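Local atomic coordinates of thrombospondin related anonymous protein (Plasmodium falciparum, PDB entry 4F1J), a protein that binds magnesium through its von Willebrand factor A domain, the part present here, and probably serves the malaria parasite as a membrane-bound adhesin. Residues I120-I125 against A158-L163; F149-G154 against E182-V187; L12-S17 against K27-L32; Y50-I53 against N57-E60. All coordinates share one frame; numbering follows the deposited sequence. Where two conformers were deposited one is given.

Contact 1 (I120-I125 against A158-L163). With MG (magnesium ion), chain C.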
loop_
_atom_site.group_PDB
_atom_site.type_symbol
_atom_site.label_atom_id
_atom_site.label_comp_id
_atom_site.label_asym_id
_atom_site.label_seq_id
_atom_site.Cartn_x
_atom_site.Cartn_y
_atom_site.Cartn_z
ATOM N N ILE A 120 1.371 1.935 -0.654
ATOM C CA ILE A 120 1.314 2.457 0.711
ATOM C C ILE A 120 0.102 3.402 0.831
ATOM O O ILE A 120 -0.040 4.327 0.039
ATOM C CB ILE A 120 2.607 3.228 1.063
ATOM C CG1 ILE A 120 3.810 2.292 1.174
ATOM C CG2 ILE A 120 2.404 3.990 2.365
ATOM C CD1 ILE A 120 5.180 2.955 0.808
ATOM N N LEU A 121 -0.752 3.176 1.827
ATOM C CA LEU A 121 -1.788 4.130 2.229
ATOM C C LEU A 121 -1.313 4.779 3.538
ATOM O O LEU A 121 -1.056 4.083 4.511
ATOM C CB LEU A 121 -3.132 3.435 2.431
ATOM C CG LEU A 121 -3.670 2.527 1.318
ATOM C CD1 LEU A 121 -5.061 1.995 1.729
ATOM C CD2 LEU A 121 -3.667 3.233 -0.015
ATOM N N THR A 122 -1.105 6.099 3.544
ATOM C CA THR A 122 -0.529 6.723 4.751
ATOM C C THR A 122 -1.107 8.094 5.011
ATOM O O THR A 122 -1.447 8.801 4.092
ATOM C CB THR A 122 1.019 6.790 4.656
ATOM O OG1 THR A 122 1.598 7.139 5.939
ATOM C CG2 THR A 122 1.478 7.749 3.552
ATOM N N ASP A 123 -1.166 8.474 6.284
ATOM C CA ASP A 123 -1.598 9.833 6.662
ATOM C C ASP A 123 -0.483 10.625 7.357
ATOM O O ASP A 123 -0.756 11.639 8.008
ATOM C CB ASP A 123 -2.821 9.754 7.570
ATOM C CG ASP A 123 -2.482 9.579 9.037
ATOM O OD1 ASP A 123 -1.453 8.917 9.384
ATOM O OD2 ASP A 123 -3.301 10.056 9.847
ATOM N N GLY A 124 0.750 10.149 7.240
ATOM C CA GLY A 124 1.868 10.766 7.950
ATOM C C GLY A 124 3.201 10.602 7.264
ATOM O O GLY A 124 3.300 10.145 6.121
ATOM N N ILE A 125 4.228 11.022 7.999
ATOM C CA ILE A 125 5.609 10.901 7.604
ATOM C C ILE A 125 6.240 9.734 8.394
ATOM O O ILE A 125 5.970 9.579 9.598
ATOM C CB ILE A 125 6.350 12.222 7.909
ATOM C CG1 ILE A 125 5.734 13.381 7.097
ATOM C CG2 ILE A 125 7.816 12.093 7.559
ATOM C CD1 ILE A 125 5.917 14.716 7.750
ATOM N N ALA A 158 6.670 16.083 -0.724
ATOM C CA ALA A 158 8.031 15.918 -1.234
ATOM C C ALA A 158 8.561 14.527 -0.884
ATOM O O ALA A 158 9.080 13.807 -1.749
ATOM C CB ALA A 158 8.946 17.001 -0.644
ATOM N N PHE A 159 8.403 14.131 0.374
ATOM C CA PHE A 159 8.919 12.833 0.765
ATOM C C PHE A 159 8.193 11.696 0.056
ATOM O O PHE A 159 8.818 10.732 -0.357
ATOM C CB PHE A 159 8.842 12.581 2.263
ATOM C CG PHE A 159 9.160 11.179 2.610
ATOM C CD1 PHE A 159 10.485 10.768 2.680
ATOM C CD2 PHE A 159 8.147 10.218 2.723
ATOM C CE1 PHE A 159 10.793 9.460 2.953
ATOM C CE2 PHE A 159 8.457 8.932 2.984
ATOM C CZ PHE A 159 9.793 8.539 3.093
ATOM N N ASN A 160 6.870 11.783 -0.053
ATOM C CA ASN A 160 6.135 10.727 -0.747
ATOM C C ASN A 160 6.589 10.598 -2.207
ATOM O O ASN A 160 6.758 9.500 -2.724
ATOM C CB ASN A 160 4.643 11.004 -0.702
ATOM C CG ASN A 160 4.056 10.918 0.701
ATOM O OD1 ASN A 160 4.615 10.306 1.611
ATOM N ND2 ASN A 160 2.921 11.566 0.874
ATOM N N ARG A 161 6.771 11.737 -2.874
ATOM C CA ARG A 161 7.230 11.762 -4.251
ATOM C C ARG A 161 8.638 11.192 -4.395
ATOM O O ARG A 161 8.862 10.390 -5.297
ATOM C CB ARG A 161 7.097 13.176 -4.818
ATOM C CG ARG A 161 5.628 13.554 -5.095
ATOM C CD ARG A 161 5.475 15.006 -5.540
ATOM N NE ARG A 161 6.132 15.205 -6.823
ATOM C CZ ARG A 161 5.522 15.271 -8.010
ATOM N NH1 ARG A 161 4.202 15.249 -8.131
ATOM N NH2 ARG A 161 6.258 15.411 -9.091
ATOM N N PHE A 162 9.546 11.560 -3.480
ATOM C CA PHE A 162 10.923 11.029 -3.457
ATOM C C PHE A 162 10.853 9.483 -3.321
ATOM O O PHE A 162 11.506 8.732 -4.073
ATOM C CB PHE A 162 11.751 11.562 -2.257
ATOM C CG PHE A 162 12.318 12.965 -2.388
ATOM C CD1 PHE A 162 13.116 13.336 -3.468
ATOM C CD2 PHE A 162 12.173 13.878 -1.320
ATOM C CE1 PHE A 162 13.685 14.614 -3.535
ATOM C CE2 PHE A 162 12.742 15.164 -1.373
ATOM C CZ PHE A 162 13.498 15.527 -2.479
ATOM N N LEU A 163 10.034 9.021 -2.369
ATOM C CA LEU A 163 9.877 7.575 -2.105
ATOM C C LEU A 163 9.507 6.759 -3.338
ATOM O O LEU A 163 10.039 5.656 -3.525
ATOM C CB LEU A 163 8.853 7.309 -1.002
ATOM C CG LEU A 163 8.865 5.888 -0.444
ATOM C CD1 LEU A 163 10.162 5.659 0.269
ATOM C CD2 LEU A 163 7.666 5.696 0.485
HETATM MG MG MG C . -0.311 9.071 11.088
HETATM O O HOH W 1 0.073 11.032 10.724
HETATM O O HOH W 2 4.006 11.706 3.927
HETATM O O HOH W 3 1.210 8.147 9.903
HETATM O O HOH W 4 0.828 9.331 12.685
#
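Ile120 sends its CD1 methyl out to overlap CD2 of Leu163, with 3.7 Å between the two carbons and the side chains crossing at about a right angle. In Ile120 the longer branch lies opposite the carbonyl carbon (chi1 -69°), which carries CD1 off the strand to the helix, where Leu94 and Leu133 of two further helices help enclose the apolar patch. One turn back along the helix, Asn160 OD1 lies 4.5 Å from CG2 of Thr122, a loose approach. This is the doubly wound, Rossmann-like architecture of the von Willebrand factor A fold: strand 115-122 is a central strand, helix 157-163 rests on one face of its sheet, and the metal site sits beyond the strand's C-terminal end. There Asp123 OD1 binds the magnesium ion at 2.1 Å, alongside Ser17, Ser19 and three waters, one of which also donates to Asp123 O (2.9 Å). The hydroxyl of Thr122 is hydrogen-bonded to Asp15. Water 2 lies 2.8 Å from both Gly124 O and Asn160 OD1, placed to bridge loop and helix, though other acceptors compete for its protons. On the amide's other arm, ND2 of Asn160 is held by the hydroxyl of Tyr176.

Contact 2 (F149-G154 against E182-V187)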
loop_
_atom_site.group_PDB
_atom_site.type_symbol
_atom_site.label_atom_id
_atom_site.label_comp_id
_atom_site.label_asym_id
_atom_site.label_seq_id
_atom_site.Cartn_x
_atom_site.Cartn_y
_atom_site.Cartn_z
ATOM N N PHE A 149 -0.334 6.584 -1.634
ATOM C CA PHE A 149 -1.599 7.328 -1.583
ATOM C C PHE A 149 -1.611 8.035 -0.230
ATOM O O PHE A 149 -1.769 7.394 0.812
ATOM C CB PHE A 149 -2.771 6.353 -1.719
ATOM C CG PHE A 149 -4.137 7.010 -1.831
ATOM C CD1 PHE A 149 -4.863 7.321 -0.687
ATOM C CD2 PHE A 149 -4.706 7.270 -3.075
ATOM C CE1 PHE A 149 -6.127 7.886 -0.767
ATOM C CE2 PHE A 149 -5.975 7.854 -3.163
ATOM C CZ PHE A 149 -6.683 8.146 -2.022
ATOM N N GLY A 150 -1.437 9.354 -0.257
ATOM C CA GLY A 150 -1.364 10.165 0.955
ATOM C C GLY A 150 -2.708 10.736 1.330
ATOM O O GLY A 150 -3.493 11.117 0.465
ATOM N N ILE A 151 -2.962 10.821 2.627
ATOM C CA ILE A 151 -4.272 11.222 3.129
ATOM C C ILE A 151 -4.144 12.308 4.184
ATOM O O ILE A 151 -3.420 12.154 5.149
ATOM C CB ILE A 151 -5.021 10.062 3.781
ATOM C CG1 ILE A 151 -5.026 8.846 2.862
ATOM C CG2 ILE A 151 -6.447 10.491 4.109
ATOM C CD1 ILE A 151 -5.494 7.583 3.511
ATOM N N GLY A 152 -4.893 13.383 4.002
ATOM C CA GLY A 152 -5.032 14.387 5.037
ATOM C C GLY A 152 -3.867 15.342 5.065
ATOM O O GLY A 152 -3.021 15.383 4.145
ATOM N N GLN A 153 -3.797 16.090 6.166
ATOM C CA GLN A 153 -2.854 17.192 6.291
ATOM C C GLN A 153 -1.507 16.861 6.928
ATOM O O GLN A 153 -0.624 17.717 6.966
ATOM C CB GLN A 153 -3.523 18.337 7.059
ATOM C CG GLN A 153 -4.641 19.008 6.294
ATOM C CD GLN A 153 -4.137 19.760 5.077
ATOM N N GLY A 154 -1.328 15.631 7.402
ATOM C CA GLY A 154 -0.114 15.240 8.094
ATOM C C GLY A 154 0.992 14.662 7.225
ATOM O O GLY A 154 2.073 14.370 7.737
ATOM N N GLU A 182 -12.359 12.930 3.483
ATOM C CA GLU A 182 -13.727 12.762 2.974
ATOM C C GLU A 182 -13.785 12.302 1.517
ATOM O O GLU A 182 -14.789 11.699 1.117
ATOM C CB GLU A 182 -14.525 14.056 3.131
ATOM C CG GLU A 182 -13.883 15.245 2.498
ATOM C CD GLU A 182 -13.048 16.077 3.455
ATOM O OE1 GLU A 182 -12.327 15.525 4.366
ATOM O OE2 GLU A 182 -13.116 17.320 3.274
ATOM N N ASN A 183 -12.702 12.533 0.760
ATOM C CA ASN A 183 -12.680 12.332 -0.679
ATOM C C ASN A 183 -11.929 11.070 -1.143
ATOM O O ASN A 183 -11.848 10.818 -2.345
ATOM C CB ASN A 183 -12.037 13.565 -1.336
ATOM C CG ASN A 183 -12.277 13.643 -2.814
ATOM O OD1 ASN A 183 -11.361 13.971 -3.583
ATOM N ND2 ASN A 183 -13.517 13.398 -3.238
ATOM N N VAL A 184 -11.418 10.272 -0.202
ATOM C CA VAL A 184 -10.508 9.167 -0.577
ATOM C C VAL A 184 -11.099 8.192 -1.592
ATOM O O VAL A 184 -10.390 7.733 -2.479
ATOM C CB VAL A 184 -9.963 8.390 0.632
ATOM C CG1 VAL A 184 -9.010 9.302 1.426
ATOM C CG2 VAL A 184 -11.059 7.815 1.501
ATOM N N LYS A 185 -12.397 7.911 -1.507
ATOM C CA LYS A 185 -12.969 6.895 -2.402
ATOM C C LYS A 185 -13.117 7.393 -3.844
ATOM O O LYS A 185 -13.274 6.583 -4.763
ATOM C CB LYS A 185 -14.302 6.341 -1.863
ATOM C CG LYS A 185 -14.110 5.307 -0.740
ATOM C CD LYS A 185 -15.442 4.886 -0.125
ATOM C CE LYS A 185 -16.147 3.858 -0.982
ATOM N NZ LYS A 185 -17.455 3.506 -0.368
ATOM N N ASN A 186 -13.054 8.713 -4.041
ATOM C CA ASN A 186 -13.074 9.311 -5.387
ATOM C C ASN A 186 -11.708 9.410 -6.050
ATOM O O ASN A 186 -11.620 9.622 -7.262
ATOM C CB ASN A 186 -13.682 10.701 -5.320
ATOM C CG ASN A 186 -15.078 10.693 -4.738
ATOM O OD1 ASN A 186 -15.390 11.482 -3.836
ATOM N ND2 ASN A 186 -15.932 9.803 -5.248
ATOM N N VAL A 187 -10.646 9.269 -5.268
ATOM C CA VAL A 187 -9.275 9.437 -5.779
ATOM C C VAL A 187 -8.625 8.065 -6.037
ATOM O O VAL A 187 -7.771 7.943 -6.907
ATOM C CB VAL A 187 -8.409 10.306 -4.822
ATOM C CG1 VAL A 187 -6.989 10.519 -5.415
ATOM C CG2 VAL A 187 -9.085 11.663 -4.576
#
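At the edge of the Phe149 ring, and in its plane, sits CG1 of Val184, 3.9 Å from CE1. Val187 meets the outer end of the same ring at a slant, its CG1 3.6 Å from CE2 of Phe149, while Phe191, farther along the same helix, makes an edge-to-face stack with it. The phenyl group reaches this position because CG stands opposite the backbone N of Phe149 (chi1 -174°), which swings the ring from the strand toward the helix. CZ of Phe149 comes 3.8 Å from the carbonyl oxygen of Val184, a packing contact. Besides touching the ring, CG1 of Val184 lies 3.9 Å from CG2 of Ile151, so one methyl spans two strand residues that point to the same side of the sheet. The backbones stay well apart, with CA atoms of Ile151 and Val184 at 7.5 Å, and the interval is bridged mainly by side chains. Leu32 of helix 22-38 touches Phe149, Ile151 and Val184, completing an apolar cluster to which Ser179 of the outermost strand adds its side chain. Packing of the last helix, 184-200, on strand 145-151 belongs to one helical layer of the Rossmann-like von Willebrand factor A fold.

Contact 3 (L12-S17 against K27-L32). With MG (magnesium ion), chain C; EDO (1,2-ethanediol), chain J.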
loop_
_atom_site.group_PDB
_atom_site.type_symbol
_atom_site.label_atom_id
_atom_site.label_comp_id
_atom_site.label_asym_id
_atom_site.label_seq_id
_atom_site.Cartn_x
_atom_site.Cartn_y
_atom_site.Cartn_z
ATOM N N LEU A 12 0.163 -4.396 -0.226
ATOM C CA LEU A 12 -0.582 -3.287 0.375
ATOM C C LEU A 12 -0.091 -3.037 1.820
ATOM O O LEU A 12 -0.207 -3.918 2.687
ATOM C CB LEU A 12 -2.092 -3.592 0.338
ATOM C CG LEU A 12 -2.987 -2.541 0.998
ATOM C CD1 LEU A 12 -2.872 -1.181 0.319
ATOM C CD2 LEU A 12 -4.464 -3.080 1.004
ATOM N N LEU A 13 0.454 -1.837 2.082
ATOM C CA LEU A 13 0.968 -1.491 3.402
ATOM C C LEU A 13 0.087 -0.367 3.914
ATOM O O LEU A 13 0.114 0.750 3.383
ATOM C CB LEU A 13 2.444 -1.021 3.356
ATOM C CG LEU A 13 3.439 -1.822 2.524
ATOM C CD1 LEU A 13 4.874 -1.398 2.803
ATOM C CD2 LEU A 13 3.312 -3.323 2.630
ATOM N N MET A 14 -0.702 -0.675 4.944
ATOM C CA MET A 14 -1.762 0.240 5.389
ATOM C C MET A 14 -1.408 0.836 6.756
ATOM O O MET A 14 -1.388 0.137 7.753
ATOM C CB MET A 14 -3.083 -0.520 5.441
ATOM C CG MET A 14 -4.249 0.313 5.862
ATOM S SD MET A 14 -5.752 -0.677 5.792
ATOM C CE MET A 14 -7.021 0.586 6.049
ATOM N N ASP A 15 -1.083 2.123 6.750
ATOM C CA ASP A 15 -0.790 2.905 7.945
ATOM C C ASP A 15 -2.004 2.825 8.872
ATOM O O ASP A 15 -3.132 3.077 8.432
ATOM C CB ASP A 15 -0.515 4.319 7.463
ATOM C CG ASP A 15 -0.255 5.346 8.569
ATOM O OD1 ASP A 15 -0.759 5.232 9.704
ATOM O OD2 ASP A 15 0.405 6.334 8.193
ATOM N N CYS A 16 -1.785 2.447 10.134
ATOM C CA CYS A 16 -2.890 2.375 11.127
ATOM C C CYS A 16 -2.580 3.227 12.374
ATOM O O CYS A 16 -3.085 2.969 13.470
ATOM C CB CYS A 16 -3.199 0.922 11.500
ATOM S SG CYS A 16 -1.854 0.019 12.280
ATOM N N SER A 17 -1.812 4.281 12.141
ATOM C CA SER A 17 -1.311 5.175 13.198
ATOM C C SER A 17 -2.453 5.903 13.919
ATOM O O SER A 17 -3.533 6.139 13.352
ATOM C CB SER A 17 -0.344 6.212 12.632
ATOM O OG SER A 17 -0.917 7.028 11.629
ATOM N N LYS A 27 -14.902 5.047 8.892
ATOM C CA LYS A 27 -15.677 5.619 7.781
ATOM C C LYS A 27 -14.911 5.788 6.481
ATOM O O LYS A 27 -15.534 5.833 5.414
ATOM C CB LYS A 27 -16.354 6.955 8.166
ATOM C CG LYS A 27 -17.406 6.814 9.269
ATOM C CD LYS A 27 -18.468 5.748 9.013
ATOM C CE LYS A 27 -19.666 6.256 8.229
ATOM N NZ LYS A 27 -20.725 5.185 8.064
ATOM N N HIS A 28 -13.578 5.827 6.546
ATOM C CA HIS A 28 -12.783 6.116 5.352
ATOM C C HIS A 28 -11.631 5.153 5.069
ATOM O O HIS A 28 -11.530 4.661 3.923
ATOM C CB HIS A 28 -12.254 7.530 5.375
ATOM C CG HIS A 28 -13.331 8.572 5.514
ATOM N ND1 HIS A 28 -14.310 8.756 4.566
ATOM C CD2 HIS A 28 -13.563 9.482 6.485
ATOM C CE1 HIS A 28 -15.112 9.737 4.957
ATOM N NE2 HIS A 28 -14.687 10.189 6.122
ATOM N N ALA A 29 -10.755 4.916 6.055
ATOM C CA ALA A 29 -9.547 4.061 5.830
ATOM C C ALA A 29 -9.912 2.637 5.430
ATOM O O ALA A 29 -9.417 2.124 4.416
ATOM C CB ALA A 29 -8.604 4.033 7.071
ATOM N N VAL A 30 -10.774 2.001 6.211
ATOM C CA VAL A 30 -11.184 0.629 5.906
ATOM C C VAL A 30 -11.939 0.556 4.563
ATOM O O VAL A 30 -11.594 -0.258 3.711
ATOM C CB VAL A 30 -11.907 -0.061 7.106
ATOM C CG1 VAL A 30 -12.613 -1.336 6.678
ATOM C CG2 VAL A 30 -10.865 -0.372 8.227
ATOM N N PRO A 31 -12.971 1.398 4.364
ATOM C CA PRO A 31 -13.610 1.468 3.039
ATOM C C PRO A 31 -12.677 1.786 1.871
ATOM O O PRO A 31 -12.922 1.314 0.753
ATOM C CB PRO A 31 -14.665 2.554 3.213
ATOM C CG PRO A 31 -15.002 2.513 4.671
ATOM C CD PRO A 31 -13.693 2.217 5.364
ATOM N N LEU A 32 -11.627 2.568 2.113
ATOM C CA LEU A 32 -10.659 2.891 1.058
ATOM C C LEU A 32 -9.865 1.647 0.647
ATOM O O LEU A 32 -9.676 1.400 -0.550
ATOM C CB LEU A 32 -9.693 3.948 1.534
ATOM C CG LEU A 32 -8.481 4.259 0.663
ATOM C CD1 LEU A 32 -8.924 4.758 -0.698
ATOM C CD2 LEU A 32 -7.580 5.293 1.380
HETATM MG MG MG C . -0.311 9.071 11.088
HETATM C C1 EDO J . -3.916 6.091 6.104
HETATM O O1 EDO J . -3.130 6.100 7.300
HETATM C C2 EDO J . -4.998 5.019 6.194
HETATM O O2 EDO J . -4.456 3.708 6.269
HETATM O O HOH W 3 1.210 8.147 9.903
HETATM O O HOH W 4 0.828 9.331 12.685
HETATM O O HOH W 1 0.073 11.032 10.724
#
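Met14 places its terminal methyl against the backbone of Ala29: CE is 3.3 Å from the carbonyl oxygen of Ala29 and 3.9 Å from its CB. The side chain is extended throughout, beginning with CG opposite the backbone N (chi1 -179°), and thereby spans the gap between strand 8-15 and helix 22-38. The turn it reaches is irregular: the helix widens to a pi-like turn at 27-29 and kinks at Pro31, which has no N-H to offer the preceding turn. Trp25, from the same helix, also packs on Met14. An ethanediol, probably from the crystallisation liquor, occupies the neighbouring space; its O2 donates to Asp15 O at 2.6 Å, and its C2 lies 3.8 Å from CB of Ala29.

At the strand's C-terminal end, Asp15 organises the loop. Asp15 OD1 accepts from Ser17 N at 2.8 Å with an N-H...O angle of 162°, an Asx turn, and from Ser17 OG at 2.6 Å through the syn lone pair. This double grip orients the serine hydroxyl: Ser17 OG binds magnesium at 2.2 Å. On the other arm of the carboxylate, Asp15 OD2 accepts a hydrogen bond from metal-bound water 3 at 2.6 Å and is also hydrogen-bonded to Asp123 N. Asp15, Ser17 and Ser19 thus form the DxSxS signature of the metal-ion-dependent adhesion site, with Asp15 in the second shell. Magnesium probably polarises both the hydroxyl and the water, strengthening their donation to a carboxylate that would balance part of the ion's charge without touching it.

Contact 4 (Y50-I53 against N57-E60). With EDO (1,2-ethanediol), chain K.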
loop_
_atom_site.group_PDB
_atom_site.type_symbol
_atom_site.label_atom_id
_atom_site.label_comp_id
_atom_site.label_asym_id
_atom_site.label_seq_id
_atom_site.Cartn_x
_atom_site.Cartn_y
_atom_site.Cartn_z
ATOM N N TYR A 50 -0.875 -9.139 -0.990
ATOM C CA TYR A 50 -0.361 -9.247 0.375
ATOM C C TYR A 50 -0.831 -7.979 1.068
ATOM O O TYR A 50 -0.947 -6.930 0.443
ATOM C CB TYR A 50 1.155 -9.272 0.372
ATOM C CG TYR A 50 1.813 -8.930 1.710
ATOM C CD1 TYR A 50 2.081 -7.595 2.071
ATOM C CD2 TYR A 50 2.134 -9.941 2.615
ATOM C CE1 TYR A 50 2.713 -7.305 3.285
ATOM C CE2 TYR A 50 2.731 -9.642 3.849
ATOM C CZ TYR A 50 3.008 -8.324 4.166
ATOM O OH TYR A 50 3.624 -8.052 5.392
ATOM N N ALA A 51 -1.115 -8.077 2.354
ATOM C CA ALA A 51 -1.499 -6.876 3.105
ATOM C C ALA A 51 -0.915 -6.913 4.484
ATOM O O ALA A 51 -0.928 -7.943 5.156
ATOM C CB ALA A 51 -3.045 -6.707 3.175
ATOM N N ASN A 52 -0.375 -5.776 4.899
ATOM C CA ASN A 52 -0.073 -5.556 6.308
ATOM C C ASN A 52 -0.613 -4.231 6.774
ATOM O O ASN A 52 -0.967 -3.379 5.957
ATOM C CB ASN A 52 1.413 -5.767 6.686
ATOM C CG ASN A 52 2.378 -4.688 6.191
ATOM O OD1 ASN A 52 2.059 -3.502 6.129
ATOM N ND2 ASN A 52 3.607 -5.111 5.871
ATOM N N ILE A 53 -0.739 -4.106 8.093
ATOM C CA ILE A 53 -0.967 -2.801 8.712
ATOM C C ILE A 53 0.319 -2.418 9.416
ATOM O O ILE A 53 1.094 -3.302 9.831
ATOM C CB ILE A 53 -2.151 -2.812 9.670
ATOM C CG1 ILE A 53 -1.996 -3.910 10.722
ATOM C CG2 ILE A 53 -3.463 -3.014 8.878
ATOM C CD1 ILE A 53 -3.099 -3.917 11.801
ATOM N N ASN A 57 4.663 -1.194 14.633
ATOM C CA ASN A 57 5.320 -2.265 13.888
ATOM C C ASN A 57 4.409 -2.673 12.743
ATOM O O ASN A 57 3.249 -2.242 12.694
ATOM C CB ASN A 57 5.554 -3.472 14.804
ATOM C CG ASN A 57 6.435 -3.132 15.995
ATOM O OD1 ASN A 57 7.635 -2.953 15.846
ATOM N ND2 ASN A 57 5.828 -3.011 17.176
ATOM N N ALA A 58 4.928 -3.478 11.812
ATOM C CA ALA A 58 4.095 -4.104 10.774
ATOM C C ALA A 58 3.471 -5.425 11.255
ATOM O O ALA A 58 4.112 -6.203 11.958
ATOM C CB ALA A 58 4.925 -4.342 9.527
ATOM N N LYS A 59 2.216 -5.654 10.886
ATOM C CA LYS A 59 1.537 -6.907 11.189
ATOM C C LYS A 59 0.854 -7.393 9.924
ATOM O O LYS A 59 0.020 -6.685 9.363
ATOM C CB LYS A 59 0.500 -6.702 12.294
ATOM C CG LYS A 59 -0.290 -7.952 12.613
ATOM C CD LYS A 59 -1.231 -7.775 13.773
ATOM C CE LYS A 59 -2.097 -9.026 13.918
ATOM N NZ LYS A 59 -3.011 -8.905 15.095
ATOM N N GLU A 60 1.231 -8.579 9.469
ATOM C CA GLU A 60 0.616 -9.190 8.288
ATOM C C GLU A 60 -0.846 -9.499 8.557
ATOM O O GLU A 60 -1.194 -10.060 9.625
ATOM C CB GLU A 60 1.349 -10.471 7.919
ATOM C CG GLU A 60 0.811 -11.150 6.655
ATOM C CD GLU A 60 1.515 -12.462 6.368
ATOM O OE1 GLU A 60 2.700 -12.422 5.988
ATOM O OE2 GLU A 60 0.889 -13.524 6.577
HETATM C C1 EDO K . 0.480 -1.976 15.401
HETATM O O1 EDO K . 1.878 -1.863 15.608
HETATM C C2 EDO K . 0.231 -2.471 14.012
HETATM O O2 EDO K . 0.798 -3.773 13.979
HETATM O O HOH W 5 4.672 -10.211 6.526
#
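Ile53 O is approached by two groups of the partner strand: Lys59 N donates to it at 2.8 Å, almost in line with the carbonyl bond (C=O...N angle 165°). The second is a weaker CA-H contact, with CA of Ala58 3.2 Å from Ile53 O. The reciprocal bond, Ile53 N to Lys59 O, measures 3.0 Å, so Ile53 and Lys59 form an antiparallel hydrogen-bonded pair. Asn52 and Glu60 follow as the non-hydrogen-bonded pair. This is the beta hairpin that appends strand 58-62, antiparallel, to the edge of an otherwise parallel sheet. On one face the side chains of Ile53 and Lys59 run side by side, CG1 of Ile53 4.1 Å from CB of Lys59. On the other, Tyr50 and Glu60 cross, with ring and carboxylate planes 84° apart and Glu60 OE1 at the ring edge, 3.5 Å from CE2 of Tyr50. Asn52 ND2 donates to Tyr50 OH at 3.0 Å. Water 5, in contact with that hydroxyl, donates to Glu60 OE1 at 3.0 Å. The carboxylate therefore meets the electropositive rim of the ring and a water proton together, an environment likely to favour its negative charge, while the amide of Asn52 and water 5 both engage the phenol oxygen, probably restricting how its hydroxyl can turn.

How the contacts relate
Contacts 1 to 4 all reach one sheet, and backbone bonds tie neighbouring strands together: Ile120 O to Phe149 N (2.8 Å) probably links contacts 1 and 2, Leu121 O to Asp15 N (3.0 Å) contacts 1 and 3, and Leu12 N to Tyr50 O (2.8 Å) contacts 3 and 4. The helix of contact 1 lies on one face; those of contacts 2 and 3 share the opposite face, where Leu32 CD2 is 3.7 Å from Phe149 CE1. Contacts 1 and 3, centres 14 Å apart, converge on the same magnesium and its three waters. Contact 4, whose centre is about 20 Å from that of contact 2, forms the far edge.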